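Long-range contact in sulfate transporter/antisigma-factor antagonist STAS (Planctomyces limnophilus, PDB 3T6O), which probably acts as an anti-sigma factor antagonist, a STAS-domain protein of the kind that regulates transcription by binding anti-sigma factors: residues Q14-F20 against K50-E56. Residues are numbered along the deposited sequence; the frame is centred on the assembly and turned at random.
Sequences QVTVISF and KVLIDLE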
ATOM      1  N   GLN A  14      29.118  13.385  -5.145  1.00 24.69           N
ATOM      2  CA  GLN A  14      28.711  12.428  -4.094  1.00 25.17           C
ATOM      3  C   GLN A  14      27.236  12.255  -3.935  1.00 22.92           C
ATOM      4  O   GLN A  14      26.781  11.681  -2.961  1.00 22.97           O
ATOM      5  CB  GLN A  14      29.369  12.716  -2.745  1.00 26.75           C
ATOM      6  CG  GLN A  14      30.844  12.758  -2.923  1.00 31.64           C
ATOM      7  CD  GLN A  14      31.623  12.601  -1.655  1.00 35.83           C
ATOM      8  OE1 GLN A  14      31.551  11.582  -0.978  1.00 40.33           O
ATOM      9  NE2 GLN A  14      32.400  13.582  -1.351  1.00 37.94           N
ATOM     10  N   VAL A  15      26.503  12.702  -4.943  1.00 21.33           N
ATOM     11  CA  VAL A  15      25.078  12.576  -4.984  1.00 19.35           C
ATOM     12  C   VAL A  15      24.724  11.751  -6.216  1.00 19.56           C
ATOM     13  O   VAL A  15      25.347  11.917  -7.261  1.00 19.53           O
ATOM     14  CB  VAL A  15      24.403  13.975  -5.048  1.00 19.48           C
ATOM     15  CG1 VAL A  15      22.870  13.846  -5.265  1.00 16.87           C
ATOM     16  CG2 VAL A  15      24.744  14.786  -3.766  1.00 16.88           C
ATOM     17  N   THR A  16      23.767  10.830  -6.063  1.00 18.62           N
ATOM     18  CA  THR A  16      23.267  10.057  -7.166  1.00 18.94           C
ATOM     19  C   THR A  16      22.118  10.859  -7.717  1.00 17.25           C
ATOM     20  O   THR A  16      21.117  11.091  -7.004  1.00 17.30           O
ATOM     21  CB  THR A  16      22.749   8.673  -6.703  1.00 19.66           C
ATOM     22  OG1 THR A  16      23.826   7.887  -6.170  1.00 22.29           O
ATOM     23  CG2 THR A  16      22.096   7.917  -7.874  1.00 21.29           C
ATOM     24  N   VAL A  17      22.230  11.267  -8.961  1.00 16.33           N
ATOM     25  CA  VAL A  17      21.268  12.164  -9.536  1.00 15.95           C
ATOM     26  C   VAL A  17      20.439  11.345 -10.486  1.00 16.75           C
ATOM     27  O   VAL A  17      20.978  10.674 -11.344  1.00 18.33           O
ATOM     28  CB  VAL A  17      21.939  13.349 -10.311  1.00 16.67           C
ATOM     29  CG1 VAL A  17      20.874  14.245 -10.947  1.00 14.92           C
ATOM     30  CG2 VAL A  17      22.856  14.218  -9.384  1.00 17.54           C
ATOM     31  N   ILE A  18      19.121  11.374 -10.317  1.00 16.47           N
ATOM     32  CA  ILE A  18      18.187  10.721 -11.243  1.00 16.86           C
ATOM     33  C   ILE A  18      17.517  11.773 -12.138  1.00 17.85           C
ATOM     34  O   ILE A  18      16.920  12.741 -11.626  1.00 16.78           O
ATOM     35  CB  ILE A  18      17.053  10.026 -10.462  1.00 17.78           C
ATOM     36  CG1 ILE A  18      17.622   9.116  -9.374  1.00 16.86           C
ATOM     37  CG2 ILE A  18      15.980   9.402 -11.426  1.00 17.51           C
ATOM     38  CD1 ILE A  18      18.430   7.980  -9.802  1.00 18.93           C
ATOM     39  N   SER A  19      17.635  11.613 -13.450  1.00 18.21           N
ATOM     40  CA  SER A  19      17.050  12.558 -14.394  1.00 20.45           C
ATOM     41  C   SER A  19      16.201  11.810 -15.419  1.00 22.57           C
ATOM     42  O   SER A  19      16.392  10.592 -15.644  1.00 22.62           O
ATOM     43  CB  SER A  19      18.166  13.305 -15.164  1.00 21.48           C
ATOM     44  OG  SER A  19      19.256  13.699 -14.333  1.00 23.34           O
ATOM     45  N   PHE A  20      15.343  12.567 -16.091  1.00 23.87           N
ATOM     46  CA  PHE A  20      14.375  12.021 -17.026  1.00 26.45           C
ATOM     47  C   PHE A  20      14.554  12.503 -18.460  1.00 29.50           C
ATOM     48  O   PHE A  20      14.564  13.682 -18.700  1.00 29.28           O
ATOM     49  CB  PHE A  20      12.977  12.394 -16.533  1.00 25.68           C
ATOM     50  CG  PHE A  20      12.692  11.837 -15.188  1.00 22.56           C
ATOM     51  CD1 PHE A  20      13.214  12.434 -14.067  1.00 19.18           C
ATOM     52  CD2 PHE A  20      11.986  10.667 -15.057  1.00 21.38           C
ATOM     53  CE1 PHE A  20      13.032  11.882 -12.839  1.00 21.16           C
ATOM     54  CE2 PHE A  20      11.795  10.103 -13.820  1.00 21.83           C
ATOM     55  CZ  PHE A  20      12.308  10.705 -12.708  1.00 21.97           C
ATOM     56  N   LYS A  50      23.097  10.018  -0.633  1.00 21.42           N
ATOM     57  CA  LYS A  50      22.462  11.247  -0.996  1.00 20.88           C
ATOM     58  C   LYS A  50      21.927  11.072  -2.420  1.00 18.82           C
ATOM     59  O   LYS A  50      22.681  10.659  -3.331  1.00 19.30           O
ATOM     60  CB  LYS A  50      23.501  12.376  -0.912  1.00 22.03           C
ATOM     61  CG  LYS A  50      23.870  12.748   0.519  1.00 25.62           C
ATOM     62  CD  LYS A  50      24.974  13.758   0.594  1.00 30.66           C
ATOM     63  CE  LYS A  50      25.204  14.166   2.039  1.00 35.42           C
ATOM     64  NZ  LYS A  50      26.193  15.268   2.209  1.00 39.46           N
ATOM     65  N   VAL A  51      20.641  11.369  -2.598  1.00 16.85           N
ATOM     66  CA  VAL A  51      19.922  11.146  -3.830  1.00 16.01           C
ATOM     67  C   VAL A  51      19.136  12.425  -4.188  1.00 15.97           C
ATOM     68  O   VAL A  51      18.488  13.017  -3.334  1.00 17.47           O
ATOM     69  CB  VAL A  51      18.962   9.886  -3.698  1.00 16.34           C
ATOM     70  CG1 VAL A  51      17.974   9.849  -4.870  1.00 16.68           C
ATOM     71  CG2 VAL A  51      19.769   8.608  -3.645  1.00 15.04           C
ATOM     72  N   LEU A  52      19.158  12.803  -5.466  1.00 15.94           N
ATOM     73  CA  LEU A  52      18.485  13.963  -5.951  1.00 15.36           C
ATOM     74  C   LEU A  52      17.651  13.539  -7.107  1.00 15.74           C
ATOM     75  O   LEU A  52      18.183  12.965  -8.051  1.00 17.13           O
ATOM     76  CB  LEU A  52      19.527  14.989  -6.439  1.00 15.72           C
ATOM     77  CG  LEU A  52      18.977  16.289  -7.055  1.00 16.27           C
ATOM     78  CD1 LEU A  52      18.074  17.054  -6.009  1.00 13.84           C
ATOM     79  CD2 LEU A  52      20.149  17.178  -7.567  1.00 15.97           C
ATOM     80  N   ILE A  53      16.356  13.844  -7.085  1.00 15.79           N
ATOM     81  CA  ILE A  53      15.479  13.510  -8.198  1.00 16.43           C
ATOM     82  C   ILE A  53      15.321  14.807  -8.970  1.00 17.87           C
ATOM     83  O   ILE A  53      14.656  15.759  -8.513  1.00 17.85           O
ATOM     84  CB  ILE A  53      14.099  13.040  -7.718  1.00 17.14           C
ATOM     85  CG1 ILE A  53      14.256  12.011  -6.594  1.00 17.82           C
ATOM     86  CG2 ILE A  53      13.242  12.506  -8.877  1.00 19.33           C
ATOM     87  CD1 ILE A  53      14.959  10.745  -7.001  1.00 12.46           C
ATOM     88  N   ASP A  54      15.933  14.859 -10.133  1.00 17.27           N
ATOM     89  CA  ASP A  54      15.886  16.055 -10.937  1.00 19.21           C
ATOM     90  C   ASP A  54      14.736  15.951 -11.939  1.00 19.92           C
ATOM     91  O   ASP A  54      14.848  15.259 -12.976  1.00 20.42           O
ATOM     92  CB  ASP A  54      17.220  16.271 -11.625  1.00 18.70           C
ATOM     93  CG  ASP A  54      17.241  17.520 -12.544  1.00 22.49           C
ATOM     94  OD1 ASP A  54      16.226  18.236 -12.689  1.00 21.14           O
ATOM     95  OD2 ASP A  54      18.314  17.781 -13.098  1.00 23.68           O
ATOM     96  N   LEU A  55      13.686  16.723 -11.661  1.00 19.91           N
ATOM     97  CA  LEU A  55      12.423  16.590 -12.372  1.00 20.65           C
ATOM     98  C   LEU A  55      12.292  17.532 -13.554  1.00 22.37           C
ATOM     99  O   LEU A  55      11.191  17.719 -14.072  1.00 22.33           O
ATOM    100  CB  LEU A  55      11.277  16.731 -11.377  1.00 19.86           C
ATOM    101  CG  LEU A  55      11.123  15.439 -10.531  1.00 21.46           C
ATOM    102  CD1 LEU A  55      10.257  15.613  -9.274  1.00 21.31           C
ATOM    103  CD2 LEU A  55      10.490  14.253 -11.340  1.00 19.57           C
ATOM    104  N   GLU A  56      13.409  18.101 -14.027  1.00 22.93           N
ATOM    105  CA  GLU A  56      13.323  19.059 -15.121  1.00 25.43           C
ATOM    106  C   GLU A  56      12.761  18.355 -16.356  1.00 26.10           C
ATOM    107  O   GLU A  56      13.198  17.272 -16.714  1.00 26.83           O
ATOM    108  CB  GLU A  56      14.712  19.653 -15.459  1.00 26.72           C
ATOM    109  CG  GLU A  56      14.651  20.812 -16.517  1.00 30.86           C
ATOM    110  CD  GLU A  56      16.005  21.519 -16.678  1.00 36.46           C
ATOM    111  OE1 GLU A  56      17.066  20.887 -16.474  1.00 37.60           O
ATOM    112  OE2 GLU A  56      16.020  22.712 -17.028  1.00 45.70           O
TER
HETATM  113  O   HOH W   1      25.925   9.291  -1.724  1.00 33.39           O
HETATM  114  O   HOH W   2      23.762   7.923  -3.531  1.00 33.72           O
HETATM  115  O   HOH W   3      20.217  16.304 -14.097  1.00 29.04           O
HETATM  116  O   HOH W   4      15.017  15.450 -15.615  1.00 20.80           O
HETATM  117  O   HOH W   5      12.468  15.403 -18.971  1.00 50.53           O
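Thr16 and Ile18 bind strand 50-54 through both their N-H and C=O groups, the ladder of a parallel pair. Thr16 N gives to Lys50 O (2.9 Å) and Ile18 N to Leu52 O, while the carbonyls of Thr16 and Ile18 receive Leu52 N and Asp54 N, the last at 2.8 Å from Ile18 O to Asp54 N. Val17 turns its own backbone the other way, to Thr10 of the antiparallel strand 8-12, and Val51 and Ile53 bond to strand 83-87, so both strands are interior to the mixed STAS sheet.

Apolar packing differs on the two faces. On one, Val15 CG1, anti to its amide nitrogen (chi1 173°), reaches diagonally to Leu52 CB at 3.7 Å; helix 112-118 covers both residues, a setting suited to branched aliphatic side chains. On the other, Ile18 and Ile53 lie alongside each other, pointing the same way, with CG1 of Ile18 3.9 Å from CD1 of Ile53. Farther along, the Phe20 ring turns its edge to Asp54 O, 3.4 Å from CD1, and CE1 meets Leu55 CD2 at 3.8 Å: an aromatic C-H edge can lie beside a carbonyl while the ring packs against Ile53 CG2, Ile7 and Val58.

Polar groups and water finish the ends. The short hydroxyls of Thr16 and Ser19 each reach a bridging water, one bound to Lys50 O, the other to Asp54 OD2. Asp54 has a second oxygen to spare: OD1 accepts Glu56 N (3.1 Å) from above the carboxylate plane, an Asx turn where the strand ends. Another water accepts from Phe20 N and donates to the carbonyls of Asp54 and Glu56, continuing the ladder where the chains part. The chemistry thus implies a pairing fixed by direct amide bonds and aliphatic packing at its centre, with water bridging the backbones toward the Phe20 end.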